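Side-chain contacts in transcription factor TAU subunit SFC1 (Schizosaccharomyces pombe, PDB 4BJJ), which forms part of the tauA domain of TFIIIC, which binds boxA promoter sites of tRNA genes to set up RNA polymerase III transcription: residues 39-44 with 52-57; 30-33 with 37-40; 75-80 with 96-101. The protein carries 3 engineered substitutions. All coordinates share one frame; numbering follows the deposited sequence.

Interaction 1. Residues 39-44 with 52-57; sequences QKACQT and ALLELN. With HG (mercury (II) ion), chain C.
The flat group in this contact is the peptide carbonyl of Leu53, met at its oxygen end by the methyl of Ala41, with CB 3.6 Å from Leu53 O. The same methyl also touches Leu54, its CB lying 3.7 Å from CD1. With CG anti to the backbone N (chi1 -174°), the Leu54 side chain carries CD1 to the helix, and it also packs on Ile16 and Phe99 in the sheet. One turn along, Thr44 makes a looser approach, CG2 standing 4.2 Å from the backbone N of Ala52. Alanine suits the central position because a single methyl lets helix 35-47 lie close to the chain leading into strand 55-56. Cys42 directs its CB away from this chain and binds mercury, SG to metal 2.2 Å, near Ala14 and an apolar side chain of the partner subunit. A thiol is the natural ligand for so soft a metal, and the ion is probably a heavy-atom additive. Since no hydrogen bond crosses between the segments, the contact itself relies on van der Waals packing of methyls, one of them against a carbonyl oxygen.

Interaction 2. Residues 30-33 with 37-40; sequences QTLG and SIQK
Leu32 and Gly33 belong to the Schellman motif that ends helix 25-30, and here they meet Ser37 and Ile38 in the first turn of helix 35-47. Gly33 is the C-prime residue: its N reaches Gln30 O at 2.8 Å, closing a type I turn. Its positive phi (101°) would press a CB against the carbonyl oxygen of Leu32, and that CB would also collide with Ser37 OG. From the second helix, Ser37 OG donates to Leu32 O at 2.9 Å, in the carbonyl plane with a C=O...donor angle of 148°. The hydroxyl arrives there because OG stands opposite the backbone N (chi1 168°), leaning from the helix toward the turn. A water accepts from Ser37 N at 3.1 Å and also bridges to Gly33 O, though that second leg is short and should be read cautiously. Beside these polar links, Leu32 CB lies 3.9 Å from Ile38 CG1, and the branched chains cross obliquely. At Ser37, an alanine removes OG, which would probably leave Leu32 O without its side-chain donor and the turn less firmly tied to the helix. Leu32 and Ile38 both rest on Ile16 of strand 12-18; Leu32 further reaches Leu56 of strand 55-56, and each also packs on an apolar side chain of the partner subunit.

Interaction 3. Residues 75-80 with 96-101; sequences RNDLLV and RQVFLF
Arg75 brings its guanidinium nitrogens against two aliphatic side chains of strand 88-100, NH1 lying 3.6 Å from Leu100 CD2 and NH2 3.9 Å from Val98 CG1. Both methyls approach obliquely, and no hydrogen bond passes between the segments. The other branch of the valine meets a charge as well: Val98 CG2 is 3.5 Å from Asp77 OD2, the two side chains crossing at about a right angle. Asp77 and Glu17 together hold the guanidinium: the stronger hold is the outside salt bridge from Arg75 NH2 to Glu17 OE2 of strand 12-18, while Asp77 OD2 is gripped side-on by two nitrogens. Arg75 NE donates to the syn lone pair of Asp77 OD2 at 2.9 Å, a nearly straight bond (163°). Arg75 NH2 reaches the same Asp77 OD2 at a longer 3.3 Å, from above the carboxylate plane (41° out of it). A bend at chi3 (-67°) turns the guanidinium so that NE and NH2 both face this oxygen. Glu17 also touches Val98 and Leu100, so arginine suits a place with two ionic partners beside aliphatic methyls. Asp77 is itself anchored by backbone bonding to Ile95. The arrangement marks the entry to the antiparallel beta hairpin 78-83/88-100 in the Sfc7-interacting N-terminal fragment of sfc1, consistent with the Tau95 triple barrel family; Leu78, Leu79 and Val80 pair with a strand of the partner subunit, carrying the sheet across the interface.

Interactions 1 and 2 share helix 35-47 and lie about 6 Å apart, centre to centre: one sets the helix against the chain entering strand 55-56, the other ties its start to the preceding turn. Interactions 1 and 3 reach the same sheet: Phe99 meets Leu54 and Phe101 meets Leu56; Phe101 also reaches Leu32. All three are partly buried, with Ala41, Leu54, Leu32, Ile38, Asp77 and Val98 buried, while Leu53 and Gly33 lie exposed at the edges of interactions 1 and 2. Interaction 1 is van der Waals packing without a hydrogen bond between its segments, its mercury-bound thiol facing away; interaction 2 adds a hydroxyl-to-carbonyl bond; interaction 3 sets an ion pair beside aliphatic side chains.

Interaction 1. Residues 39-44 with 52-57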
ATOM      1  N   GLN A  39      -9.841  -9.776  -7.380  1.00 39.66           N
ATOM      2  CA  GLN A  39      -9.055  -9.838  -8.614  1.00 43.58           C
ATOM      3  C   GLN A  39      -9.727  -9.161  -9.819  1.00 44.28           C
ATOM      4  O   GLN A  39      -9.082  -8.518 -10.637  1.00 49.39           O
ATOM      5  CB  GLN A  39      -8.728 -11.294  -8.917  1.00 43.55           C
ATOM      6  CG  GLN A  39      -7.850 -11.903  -7.835  1.00 52.23           C
ATOM      7  CD  GLN A  39      -7.671 -13.401  -7.968  1.00 65.19           C
ATOM      8  OE1 GLN A  39      -8.460 -14.091  -8.616  1.00 69.99           O
ATOM      9  NE2 GLN A  39      -6.620 -13.915  -7.347  1.00 67.06           N
ATOM     10  N   LYS A  40     -11.032  -9.290  -9.906  1.00 40.11           N
ATOM     11  CA  LYS A  40     -11.808  -8.602 -10.918  1.00 43.00           C
ATOM     12  C   LYS A  40     -11.687  -7.091 -10.701  1.00 38.13           C
ATOM     13  O   LYS A  40     -11.440  -6.350 -11.626  1.00 37.23           O
ATOM     14  CB  LYS A  40     -13.272  -9.080 -10.842  1.00 45.63           C
ATOM     15  CG  LYS A  40     -14.132  -8.712 -12.016  1.00 59.08           C
ATOM     16  CD  LYS A  40     -15.542  -9.287 -11.871  1.00 71.79           C
ATOM     17  CE  LYS A  40     -16.312  -8.647 -10.699  1.00 79.63           C
ATOM     18  NZ  LYS A  40     -17.726  -9.125 -10.592  1.00 84.30           N
ATOM     19  N   ALA A  41     -11.840  -6.645  -9.457  1.00 41.37           N
ATOM     20  CA  ALA A  41     -11.675  -5.231  -9.124  1.00 38.82           C
ATOM     21  C   ALA A  41     -10.276  -4.704  -9.460  1.00 41.55           C
ATOM     22  O   ALA A  41     -10.140  -3.638 -10.056  1.00 45.78           O
ATOM     23  CB  ALA A  41     -12.015  -4.990  -7.682  1.00 36.87           C
ATOM     24  N   CYS A  42      -9.237  -5.459  -9.150  1.00 43.58           N
ATOM     25  CA  CYS A  42      -7.887  -5.028  -9.513  1.00 42.63           C
ATOM     26  C   CYS A  42      -7.660  -4.996 -11.034  1.00 41.20           C
ATOM     27  O   CYS A  42      -7.045  -4.066 -11.564  1.00 41.65           O
ATOM     28  CB  CYS A  42      -6.837  -5.920  -8.850  1.00 45.80           C
ATOM     29  SG  CYS A  42      -5.136  -5.715  -9.504  1.00 52.59           S
ATOM     30  N   GLN A  43      -8.103  -6.022 -11.732  1.00 35.42           N
ATOM     31  CA  GLN A  43      -7.949  -6.053 -13.160  1.00 36.29           C
ATOM     32  C   GLN A  43      -8.660  -4.841 -13.864  1.00 45.39           C
ATOM     33  O   GLN A  43      -8.108  -4.244 -14.790  1.00 49.91           O
ATOM     34  CB  GLN A  43      -8.513  -7.371 -13.685  1.00 43.08           C
ATOM     35  CG  GLN A  43      -8.854  -7.364 -15.171  1.00 51.93           C
ATOM     36  CD  GLN A  43      -9.521  -8.650 -15.625  1.00 68.38           C
ATOM     37  OE1 GLN A  43     -10.617  -9.014 -15.166  1.00 68.21           O
ATOM     38  NE2 GLN A  43      -8.854  -9.353 -16.530  1.00 73.49           N
ATOM     39  N   THR A  44      -9.879  -4.508 -13.451  1.00 37.69           N
ATOM     40  CA  THR A  44     -10.562  -3.347 -14.005  1.00 36.68           C
ATOM     41  C   THR A  44      -9.744  -2.079 -13.773  1.00 50.96           C
ATOM     42  O   THR A  44      -9.666  -1.221 -14.656  1.00 47.39           O
ATOM     43  CB  THR A  44     -11.935  -3.136 -13.374  1.00 39.05           C
ATOM     44  OG1 THR A  44     -12.715  -4.324 -13.472  1.00 41.84           O
ATOM     45  CG2 THR A  44     -12.703  -2.007 -14.067  1.00 39.34           C
ATOM     46  N   ALA A  52     -12.996   1.756 -12.167  1.00 50.28           N
ATOM     47  CA  ALA A  52     -12.660   0.955 -10.996  1.00 47.19           C
ATOM     48  C   ALA A  52     -13.681   1.125  -9.886  1.00 41.87           C
ATOM     49  O   ALA A  52     -14.147   2.211  -9.616  1.00 44.76           O
ATOM     50  CB  ALA A  52     -11.279   1.322 -10.495  1.00 51.42           C
ATOM     51  N   LEU A  53     -13.980   0.028  -9.222  1.00 44.94           N
ATOM     52  CA  LEU A  53     -15.119  -0.049  -8.332  1.00 46.62           C
ATOM     53  C   LEU A  53     -14.903  -1.230  -7.380  1.00 40.26           C
ATOM     54  O   LEU A  53     -14.461  -2.292  -7.779  1.00 39.88           O
ATOM     55  CB  LEU A  53     -16.401  -0.260  -9.175  1.00 46.77           C
ATOM     56  CG  LEU A  53     -17.733  -0.231  -8.440  1.00 58.35           C
ATOM     57  CD1 LEU A  53     -18.815   0.278  -9.344  1.00 54.69           C
ATOM     58  CD2 LEU A  53     -18.105  -1.604  -7.908  1.00 67.91           C
ATOM     59  N   LEU A  54     -15.253  -1.051  -6.123  1.00 44.63           N
ATOM     60  CA  LEU A  54     -15.213  -2.143  -5.178  1.00 40.04           C
ATOM     61  C   LEU A  54     -16.132  -1.814  -4.012  1.00 42.32           C
ATOM     62  O   LEU A  54     -16.196  -0.681  -3.550  1.00 44.11           O
ATOM     63  CB  LEU A  54     -13.776  -2.372  -4.712  1.00 41.65           C
ATOM     64  CG  LEU A  54     -13.453  -3.555  -3.812  1.00 44.10           C
ATOM     65  CD1 LEU A  54     -13.760  -4.873  -4.467  1.00 37.93           C
ATOM     66  CD2 LEU A  54     -11.970  -3.489  -3.434  1.00 48.29           C
ATOM     67  N   GLU A  55     -16.824  -2.829  -3.529  1.00 39.79           N
ATOM     68  CA  GLU A  55     -17.820  -2.661  -2.494  1.00 41.12           C
ATOM     69  C   GLU A  55     -17.458  -3.457  -1.219  1.00 41.14           C
ATOM     70  O   GLU A  55     -16.973  -4.577  -1.294  1.00 38.09           O
ATOM     71  CB  GLU A  55     -19.154  -3.125  -3.061  1.00 48.52           C
ATOM     72  CG  GLU A  55     -20.358  -2.627  -2.323  1.00 62.61           C
ATOM     73  CD  GLU A  55     -21.633  -2.985  -3.036  1.00 69.66           C
ATOM     74  OE1 GLU A  55     -22.032  -2.214  -3.925  1.00 77.74           O
ATOM     75  OE2 GLU A  55     -22.228  -4.037  -2.711  1.00 63.90           O
ATOM     76  N   LEU A  56     -17.680  -2.849  -0.056  1.00 39.40           N
ATOM     77  CA  LEU A  56     -17.349  -3.467   1.220  1.00 37.80           C
ATOM     78  C   LEU A  56     -18.598  -3.729   2.050  1.00 42.63           C
ATOM     79  O   LEU A  56     -19.458  -2.851   2.243  1.00 42.87           O
ATOM     80  CB  LEU A  56     -16.390  -2.576   2.011  1.00 39.50           C
ATOM     81  CG  LEU A  56     -15.981  -3.061   3.412  1.00 43.29           C
ATOM     82  CD1 LEU A  56     -15.048  -4.253   3.343  1.00 40.78           C
ATOM     83  CD2 LEU A  56     -15.332  -1.932   4.163  1.00 47.20           C
ATOM     84  N   ASN A  57     -18.671  -4.952   2.545  1.00 41.47           N
ATOM     85  CA  ASN A  57     -19.770  -5.389   3.396  1.00 42.49           C
ATOM     86  C   ASN A  57     -19.242  -6.107   4.643  1.00 42.99           C
ATOM     87  O   ASN A  57     -19.007  -7.315   4.622  1.00 45.69           O
ATOM     88  CB  ASN A  57     -20.678  -6.328   2.595  1.00 42.82           C
ATOM     89  CG  ASN A  57     -21.972  -6.597   3.284  1.00 46.93           C
ATOM     90  OD1 ASN A  57     -22.260  -6.043   4.334  1.00 49.12           O
ATOM     91  ND2 ASN A  57     -22.767  -7.452   2.699  1.00 52.67           N
TER
HETATM   92 HG    HG C1109      -4.810  -6.761 -11.401  1.00 53.24          HG

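Interaction 2. Residues 30-33 with 37-40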
ATOM      1  N   GLN A  30     -14.439 -12.329   1.916  1.00 41.64           N
ATOM      2  CA  GLN A  30     -15.840 -12.286   1.566  1.00 40.40           C
ATOM      3  C   GLN A  30     -16.436 -10.879   1.752  1.00 45.41           C
ATOM      4  O   GLN A  30     -17.378 -10.503   1.031  1.00 46.19           O
ATOM      5  CB  GLN A  30     -16.597 -13.332   2.377  1.00 46.39           C
ATOM      6  CG  GLN A  30     -18.033 -13.521   1.964  1.00 60.16           C
ATOM      7  CD  GLN A  30     -18.180 -13.737   0.476  1.00 60.68           C
ATOM      8  OE1 GLN A  30     -17.374 -14.455  -0.146  1.00 64.05           O
ATOM      9  NE2 GLN A  30     -19.188 -13.076  -0.120  1.00 46.21           N
ATOM     10  N   THR A  31     -15.865 -10.071   2.655  1.00 43.52           N
ATOM     11  CA  THR A  31     -16.405  -8.723   2.865  1.00 43.46           C
ATOM     12  C   THR A  31     -16.290  -7.851   1.611  1.00 39.94           C
ATOM     13  O   THR A  31     -16.967  -6.819   1.491  1.00 40.87           O
ATOM     14  CB  THR A  31     -15.739  -7.966   4.026  1.00 41.79           C
ATOM     15  OG1 THR A  31     -14.366  -7.721   3.717  1.00 38.42           O
ATOM     16  CG2 THR A  31     -15.870  -8.728   5.346  1.00 38.07           C
ATOM     17  N   LEU A  32     -15.407  -8.265   0.709  1.00 39.03           N
ATOM     18  CA  LEU A  32     -15.182  -7.577  -0.561  1.00 38.40           C
ATOM     19  C   LEU A  32     -15.747  -8.400  -1.712  1.00 42.90           C
ATOM     20  O   LEU A  32     -15.540  -8.077  -2.865  1.00 49.45           O
ATOM     21  CB  LEU A  32     -13.694  -7.374  -0.777  1.00 37.78           C
ATOM     22  CG  LEU A  32     -13.016  -6.455   0.225  1.00 39.81           C
ATOM     23  CD1 LEU A  32     -11.530  -6.507   0.039  1.00 41.82           C
ATOM     24  CD2 LEU A  32     -13.516  -5.021   0.080  1.00 42.09           C
ATOM     25  N   GLY A  33     -16.452  -9.473  -1.381  1.00 49.09           N
ATOM     26  CA  GLY A  33     -17.140 -10.269  -2.370  1.00 47.17           C
ATOM     27  C   GLY A  33     -16.409 -11.538  -2.728  1.00 51.74           C
ATOM     28  O   GLY A  33     -16.824 -12.254  -3.633  1.00 52.64           O
ATOM     29  N   SER A  37     -13.726 -11.653  -6.746  1.00 47.21           N
ATOM     30  CA  SER A  37     -14.231 -10.293  -6.840  1.00 47.13           C
ATOM     31  C   SER A  37     -13.086  -9.267  -6.648  1.00 48.49           C
ATOM     32  O   SER A  37     -13.046  -8.223  -7.308  1.00 46.36           O
ATOM     33  CB  SER A  37     -15.325 -10.108  -5.800  1.00 45.05           C
ATOM     34  OG  SER A  37     -15.679  -8.757  -5.647  1.00 57.59           O
ATOM     35  N   ILE A  38     -12.137  -9.587  -5.768  1.00 48.00           N
ATOM     36  CA  ILE A  38     -10.976  -8.728  -5.520  1.00 43.20           C
ATOM     37  C   ILE A  38     -10.089  -8.636  -6.758  1.00 42.41           C
ATOM     38  O   ILE A  38      -9.655  -7.559  -7.147  1.00 41.52           O
ATOM     39  CB  ILE A  38     -10.178  -9.272  -4.339  1.00 44.20           C
ATOM     40  CG1 ILE A  38     -10.927  -8.943  -3.055  1.00 48.82           C
ATOM     41  CG2 ILE A  38      -8.745  -8.732  -4.315  1.00 39.59           C
ATOM     42  CD1 ILE A  38     -10.555  -9.816  -1.906  1.00 53.68           C
ATOM     43  N   GLN A  39      -9.841  -9.776  -7.380  1.00 39.66           N
ATOM     44  CA  GLN A  39      -9.055  -9.838  -8.614  1.00 43.58           C
ATOM     45  C   GLN A  39      -9.727  -9.161  -9.819  1.00 44.28           C
ATOM     46  O   GLN A  39      -9.082  -8.518 -10.637  1.00 49.39           O
ATOM     47  CB  GLN A  39      -8.728 -11.294  -8.917  1.00 43.55           C
ATOM     48  CG  GLN A  39      -7.850 -11.903  -7.835  1.00 52.23           C
ATOM     49  CD  GLN A  39      -7.671 -13.401  -7.968  1.00 65.19           C
ATOM     50  OE1 GLN A  39      -8.460 -14.091  -8.616  1.00 69.99           O
ATOM     51  NE2 GLN A  39      -6.620 -13.915  -7.347  1.00 67.06           N
ATOM     52  N   LYS A  40     -11.032  -9.290  -9.906  1.00 40.11           N
ATOM     53  CA  LYS A  40     -11.808  -8.602 -10.918  1.00 43.00           C
ATOM     54  C   LYS A  40     -11.687  -7.091 -10.701  1.00 38.13           C
ATOM     55  O   LYS A  40     -11.440  -6.350 -11.626  1.00 37.23           O
ATOM     56  CB  LYS A  40     -13.272  -9.080 -10.842  1.00 45.63           C
ATOM     57  CG  LYS A  40     -14.132  -8.712 -12.016  1.00 59.08           C
ATOM     58  CD  LYS A  40     -15.542  -9.287 -11.871  1.00 71.79           C
ATOM     59  CE  LYS A  40     -16.312  -8.647 -10.699  1.00 79.63           C
ATOM     60  NZ  LYS A  40     -17.726  -9.125 -10.592  1.00 84.30           N
TER
HETATM   61  O   HOH W   1     -15.462 -13.667  -5.246  1.00 51.65           O

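Interaction 3. Residues 75-80 with 96-101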
ATOM      1  N   ARG A  75      -2.043   7.594  -5.786  1.00 43.41           N
ATOM      2  CA  ARG A  75      -1.080   8.419  -5.074  1.00 39.87           C
ATOM      3  C   ARG A  75       0.225   8.036  -5.697  1.00 40.34           C
ATOM      4  O   ARG A  75       0.258   7.726  -6.879  1.00 39.37           O
ATOM      5  CB  ARG A  75      -1.118   8.152  -3.564  1.00 33.06           C
ATOM      6  CG  ARG A  75      -2.498   8.437  -2.997  1.00 40.43           C
ATOM      7  CD  ARG A  75      -2.589   8.345  -1.507  1.00 38.83           C
ATOM      8  NE  ARG A  75      -2.394   6.989  -1.035  1.00 47.12           N
ATOM      9  CZ  ARG A  75      -3.030   6.457   0.001  1.00 48.99           C
ATOM     10  NH1 ARG A  75      -3.938   7.151   0.674  1.00 51.58           N
ATOM     11  NH2 ARG A  75      -2.789   5.203   0.330  1.00 47.81           N
ATOM     12  N   ASN A  76       1.302   8.058  -4.920  1.00 40.18           N
ATOM     13  CA  ASN A  76       2.590   7.623  -5.406  1.00 33.29           C
ATOM     14  C   ASN A  76       3.178   6.602  -4.462  1.00 39.93           C
ATOM     15  O   ASN A  76       4.381   6.585  -4.204  1.00 43.23           O
ATOM     16  CB  ASN A  76       3.511   8.823  -5.570  1.00 36.38           C
ATOM     17  CG  ASN A  76       3.568   9.705  -4.333  1.00 40.08           C
ATOM     18  OD1 ASN A  76       2.900   9.467  -3.327  1.00 42.20           O
ATOM     19  ND2 ASN A  76       4.386  10.732  -4.410  1.00 41.85           N
ATOM     20  N   ASP A  77       2.321   5.725  -3.959  1.00 38.89           N
ATOM     21  CA  ASP A  77       2.755   4.754  -2.980  1.00 38.87           C
ATOM     22  C   ASP A  77       3.650   3.713  -3.638  1.00 40.83           C
ATOM     23  O   ASP A  77       3.522   3.403  -4.830  1.00 37.50           O
ATOM     24  CB  ASP A  77       1.559   4.061  -2.331  1.00 47.41           C
ATOM     25  CG  ASP A  77       0.499   5.038  -1.835  1.00 62.17           C
ATOM     26  OD1 ASP A  77       0.863   5.982  -1.112  1.00 68.73           O
ATOM     27  OD2 ASP A  77      -0.700   4.862  -2.168  1.00 67.92           O
ATOM     28  N   LEU A  78       4.543   3.152  -2.836  1.00 35.95           N
ATOM     29  CA  LEU A  78       5.447   2.137  -3.316  1.00 33.66           C
ATOM     30  C   LEU A  78       5.315   0.927  -2.448  1.00 33.07           C
ATOM     31  O   LEU A  78       4.959   1.023  -1.282  1.00 40.43           O
ATOM     32  CB  LEU A  78       6.899   2.633  -3.297  1.00 31.77           C
ATOM     33  CG  LEU A  78       7.170   3.918  -4.087  1.00 33.15           C
ATOM     34  CD1 LEU A  78       8.592   4.381  -3.817  1.00 37.31           C
ATOM     35  CD2 LEU A  78       6.996   3.692  -5.568  1.00 30.34           C
ATOM     36  N   LEU A  79       5.593  -0.218  -3.039  1.00 33.94           N
ATOM     37  CA  LEU A  79       5.618  -1.455  -2.314  1.00 39.29           C
ATOM     38  C   LEU A  79       7.079  -1.907  -2.252  1.00 43.04           C
ATOM     39  O   LEU A  79       7.723  -2.085  -3.277  1.00 42.32           O
ATOM     40  CB  LEU A  79       4.765  -2.501  -3.006  1.00 36.63           C
ATOM     41  CG  LEU A  79       4.764  -3.827  -2.258  1.00 39.80           C
ATOM     42  CD1 LEU A  79       4.028  -3.716  -0.916  1.00 44.12           C
ATOM     43  CD2 LEU A  79       4.172  -4.883  -3.123  1.00 40.05           C
ATOM     44  N   VAL A  80       7.581  -2.097  -1.042  1.00 37.53           N
ATOM     45  CA  VAL A  80       9.001  -2.330  -0.845  1.00 39.08           C
ATOM     46  C   VAL A  80       9.206  -3.691  -0.227  1.00 44.96           C
ATOM     47  O   VAL A  80       8.732  -3.976   0.877  1.00 52.29           O
ATOM     48  CB  VAL A  80       9.612  -1.243   0.049  1.00 42.07           C
ATOM     49  CG1 VAL A  80      11.088  -1.497   0.274  1.00 42.34           C
ATOM     50  CG2 VAL A  80       9.406   0.127  -0.578  1.00 40.55           C
ATOM     51  N   ARG A  96      -0.264   1.571  -8.202  1.00 46.39           N
ATOM     52  CA  ARG A  96      -0.817   2.532  -9.161  1.00 42.15           C
ATOM     53  C   ARG A  96      -2.209   3.009  -8.785  1.00 38.25           C
ATOM     54  O   ARG A  96      -2.587   4.109  -9.156  1.00 37.38           O
ATOM     55  CB  ARG A  96      -0.839   1.963 -10.581  1.00 39.14           C
ATOM     56  CG  ARG A  96       0.528   1.690 -11.201  1.00 36.65           C
ATOM     57  CD  ARG A  96       1.491   2.840 -11.114  1.00 33.72           C
ATOM     58  NE  ARG A  96       1.059   4.059 -11.790  1.00 38.88           N
ATOM     59  CZ  ARG A  96       1.281   4.323 -13.081  1.00 39.48           C
ATOM     60  NH1 ARG A  96       1.889   3.446 -13.858  1.00 33.58           N
ATOM     61  NH2 ARG A  96       0.855   5.454 -13.606  1.00 37.11           N
ATOM     62  N   GLN A  97      -2.963   2.189  -8.066  1.00 36.32           N
ATOM     63  CA  GLN A  97      -4.282   2.583  -7.586  1.00 32.50           C
ATOM     64  C   GLN A  97      -4.609   2.073  -6.185  1.00 31.55           C
ATOM     65  O   GLN A  97      -4.153   1.020  -5.756  1.00 35.64           O
ATOM     66  CB  GLN A  97      -5.404   2.168  -8.560  1.00 36.95           C
ATOM     67  CG  GLN A  97      -6.202   3.406  -8.985  1.00 43.42           C
ATOM     68  CD  GLN A  97      -7.262   3.139 -10.023  1.00 55.08           C
ATOM     69  OE1 GLN A  97      -8.032   2.197  -9.919  1.00 62.71           O
ATOM     70  NE2 GLN A  97      -7.339   4.007 -11.010  1.00 59.28           N
ATOM     71  N   VAL A  98      -5.434   2.839  -5.487  1.00 31.12           N
ATOM     72  CA  VAL A  98      -5.809   2.532  -4.128  1.00 35.62           C
ATOM     73  C   VAL A  98      -7.318   2.546  -4.001  1.00 34.47           C
ATOM     74  O   VAL A  98      -7.964   3.475  -4.460  1.00 33.11           O
ATOM     75  CB  VAL A  98      -5.227   3.570  -3.143  1.00 36.35           C
ATOM     76  CG1 VAL A  98      -5.335   3.066  -1.747  1.00 41.43           C
ATOM     77  CG2 VAL A  98      -3.790   3.818  -3.451  1.00 41.38           C
ATOM     78  N   PHE A  99      -7.865   1.516  -3.374  1.00 36.97           N
ATOM     79  CA  PHE A  99      -9.255   1.515  -2.933  1.00 37.30           C
ATOM     80  C   PHE A  99      -9.275   1.877  -1.444  1.00 36.85           C
ATOM     81  O   PHE A  99      -8.777   1.133  -0.590  1.00 36.95           O
ATOM     82  CB  PHE A  99      -9.886   0.144  -3.178  1.00 37.48           C
ATOM     83  CG  PHE A  99      -9.913  -0.272  -4.629  1.00 40.92           C
ATOM     84  CD1 PHE A  99      -8.783  -0.820  -5.230  1.00 38.36           C
ATOM     85  CD2 PHE A  99     -11.078  -0.117  -5.393  1.00 43.52           C
ATOM     86  CE1 PHE A  99      -8.810  -1.210  -6.548  1.00 42.72           C
ATOM     87  CE2 PHE A  99     -11.112  -0.506  -6.725  1.00 44.16           C
ATOM     88  CZ  PHE A  99      -9.981  -1.062  -7.302  1.00 43.94           C
ATOM     89  N   LEU A 100      -9.835   3.041  -1.159  1.00 31.64           N
ATOM     90  CA  LEU A 100      -9.816   3.635   0.171  1.00 33.86           C
ATOM     91  C   LEU A 100     -11.117   3.357   0.896  1.00 40.05           C
ATOM     92  O   LEU A 100     -12.158   3.927   0.581  1.00 44.06           O
ATOM     93  CB  LEU A 100      -9.605   5.144   0.070  1.00 34.12           C
ATOM     94  CG  LEU A 100      -8.320   5.593  -0.643  1.00 44.32           C
ATOM     95  CD1 LEU A 100      -8.496   6.969  -1.243  1.00 51.47           C
ATOM     96  CD2 LEU A 100      -7.126   5.607   0.257  1.00 45.04           C
ATOM     97  N   PHE A 101     -11.044   2.459   1.863  1.00 50.00           N
ATOM     98  CA  PHE A 101     -12.158   2.202   2.745  1.00 47.68           C
ATOM     99  C   PHE A 101     -11.912   2.809   4.126  1.00 54.64           C
ATOM    100  O   PHE A 101     -12.853   3.268   4.752  1.00 58.77           O
ATOM    101  CB  PHE A 101     -12.425   0.707   2.856  1.00 41.34           C
ATOM    102  CG  PHE A 101     -13.074   0.131   1.666  1.00 39.27           C
ATOM    103  CD1 PHE A 101     -14.367   0.482   1.338  1.00 39.91           C
ATOM    104  CD2 PHE A 101     -12.401  -0.765   0.874  1.00 38.87           C
ATOM    105  CE1 PHE A 101     -14.974  -0.054   0.234  1.00 44.15           C
ATOM    106  CE2 PHE A 101     -13.014  -1.303  -0.234  1.00 46.68           C
ATOM    107  CZ  PHE A 101     -14.315  -0.953  -0.550  1.00 43.18           C
TER